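Local structure of putative polyprenyl synthetase (Streptomyces coelicolor, 3NF2) at residues 236-239 and 240-244. The protein probably acts as a prenyltransferase of the farnesyl and geranylgeranyl diphosphate synthase family, lengthening isoprenoid diphosphates with the help of magnesium. Numbering follows the deposited sequence.
Sequences TGKQ and TWSDL. With SO4 (sulfate ion), chain G.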
loop_
_atom_site.group_PDB
_atom_site.type_symbol
_atom_site.label_atom_id
_atom_site.label_comp_id
_atom_site.label_asym_id
_atom_site.label_seq_id
_atom_site.Cartn_x
_atom_site.Cartn_y
_atom_site.Cartn_z
ATOM N N THR A 236 -10.840 4.452 29.872
ATOM C CA THR A 236 -10.827 4.341 28.407
ATOM C C THR A 236 -10.393 5.622 27.694
ATOM O O THR A 236 -9.734 5.565 26.651
ATOM C CB THR A 236 -12.213 3.914 27.832
ATOM O OG1 THR A 236 -13.170 4.961 28.034
ATOM C CG2 THR A 236 -12.710 2.631 28.484
ATOM N N GLY A 237 -10.785 6.770 28.243
ATOM C CA GLY A 237 -10.579 8.059 27.580
ATOM C C GLY A 237 -11.725 8.394 26.639
ATOM O O GLY A 237 -11.931 9.558 26.280
ATOM N N LYS A 238 -12.474 7.361 26.250
ATOM C CA LYS A 238 -13.614 7.493 25.354
ATOM C C LYS A 238 -14.893 7.811 26.124
ATOM O O LYS A 238 -14.950 7.629 27.347
ATOM C CB LYS A 238 -13.803 6.215 24.530
ATOM C CG LYS A 238 -12.574 5.764 23.751
ATOM C CD LYS A 238 -12.875 4.521 22.922
ATOM C CE LYS A 238 -11.619 3.686 22.661
ATOM N NZ LYS A 238 -10.630 4.350 21.757
ATOM N N GLN A 239 -15.914 8.281 25.398
ATOM C CA GLN A 239 -17.261 8.518 25.945
ATOM C C GLN A 239 -17.908 7.217 26.442
ATOM O O GLN A 239 -17.434 6.122 26.118
ATOM C CB GLN A 239 -18.176 9.136 24.881
ATOM C CG GLN A 239 -17.649 10.372 24.169
ATOM C CD GLN A 239 -18.595 10.831 23.060
ATOM O OE1 GLN A 239 -19.708 11.290 23.330
ATOM N NE2 GLN A 239 -18.158 10.697 21.809
ATOM N N THR A 240 -18.984 7.340 27.224
ATOM C CA THR A 240 -19.775 6.170 27.628
ATOM C C THR A 240 -20.373 5.491 26.387
ATOM O O THR A 240 -20.802 6.172 25.449
ATOM C CB THR A 240 -20.924 6.521 28.626
ATOM O OG1 THR A 240 -21.787 7.511 28.053
ATOM C CG2 THR A 240 -20.386 7.029 29.955
ATOM N N TRP A 241 -20.375 4.158 26.393
ATOM C CA TRP A 241 -20.925 3.323 25.312
ATOM C C TRP A 241 -20.401 3.734 23.924
ATOM O O TRP A 241 -21.165 3.761 22.953
ATOM C CB TRP A 241 -22.475 3.306 25.337
ATOM C CG TRP A 241 -23.079 3.591 26.685
ATOM C CD1 TRP A 241 -23.574 4.787 27.119
ATOM C CD2 TRP A 241 -23.230 2.675 27.781
ATOM N NE1 TRP A 241 -24.015 4.677 28.414
ATOM C CE2 TRP A 241 -23.816 3.392 28.847
ATOM C CE3 TRP A 241 -22.920 1.321 27.966
ATOM C CZ2 TRP A 241 -24.110 2.800 30.085
ATOM C CZ3 TRP A 241 -23.204 0.731 29.205
ATOM C CH2 TRP A 241 -23.802 1.471 30.241
ATOM N N SER A 242 -19.102 4.041 23.847
ATOM C CA SER A 242 -18.496 4.669 22.659
ATOM C C SER A 242 -18.713 3.876 21.368
ATOM O O SER A 242 -19.088 4.455 20.351
ATOM C CB SER A 242 -16.997 4.955 22.870
ATOM O OG SER A 242 -16.197 3.811 22.586
ATOM N N ASP A 243 -18.508 2.560 21.424
ATOM C CA ASP A 243 -18.767 1.702 20.272
ATOM C C ASP A 243 -20.233 1.688 19.829
ATOM O O ASP A 243 -20.523 1.451 18.653
ATOM C CB ASP A 243 -18.323 0.266 20.537
ATOM C CG ASP A 243 -16.826 0.075 20.414
ATOM O OD1 ASP A 243 -16.091 1.067 20.224
ATOM O OD2 ASP A 243 -16.380 -1.087 20.511
ATOM N N LEU A 244 -21.156 1.915 20.762
ATOM C CA LEU A 244 -22.577 1.953 20.400
ATOM C C LEU A 244 -22.961 3.275 19.741
ATOM O O LEU A 244 -23.868 3.308 18.915
ATOM C CB LEU A 244 -23.482 1.658 21.601
ATOM C CG LEU A 244 -23.307 0.318 22.321
ATOM C CD1 LEU A 244 -24.370 0.146 23.402
ATOM C CD2 LEU A 244 -23.321 -0.874 21.373
HETATM S S SO4 G . -14.828 9.173 21.903
HETATM O O1 SO4 G . -13.688 8.607 21.179
HETATM O O2 SO4 G . -15.287 10.419 21.275
HETATM O O3 SO4 G . -15.894 8.164 21.939
HETATM O O4 SO4 G . -14.430 9.544 23.259
#
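The side chain of Lys238 and the carbonyl O of Gln239 meet Ser242 in the connection between helices 233-236 and 242-245 of this largely helical polyprenyl synthetase, where an ST turn runs into a type II beta turn from Gln239 to Ser242. Thr236 makes the first: its OG1 accepts from Lys238 N at 3.1 Å, a role suited to a short hydroxyl side chain. Gly237 follows with positive phi (87°), a backbone shape in which a side chain would collide with the carbonyl oxygen of Thr236. The long aliphatic part of Lys238 then lies alongside Ser242, its CD 3.4 Å from Ser242 OG; that side chain is small enough to lie beside the lysine methylenes, while its hydroxyl bonds weakly to the carbonyl of Gly228 on helix 203-230. Gln239 grips a sulfate, probably picked up from the crystallisation solution, with two N-H groups. Its backbone N reaches sulfate O4 at 2.9 Å. Because chi1 of -52° sets CG beside that N and the chain then extends, the amide swings round to the same anion. Serine suits the last position of the beta turn, its small CB 3.5 Å from both Gln239 O and sulfate O3. Gln239 NE2 donates to sulfate O2 at 2.9 Å with an N-H...O angle of 155°.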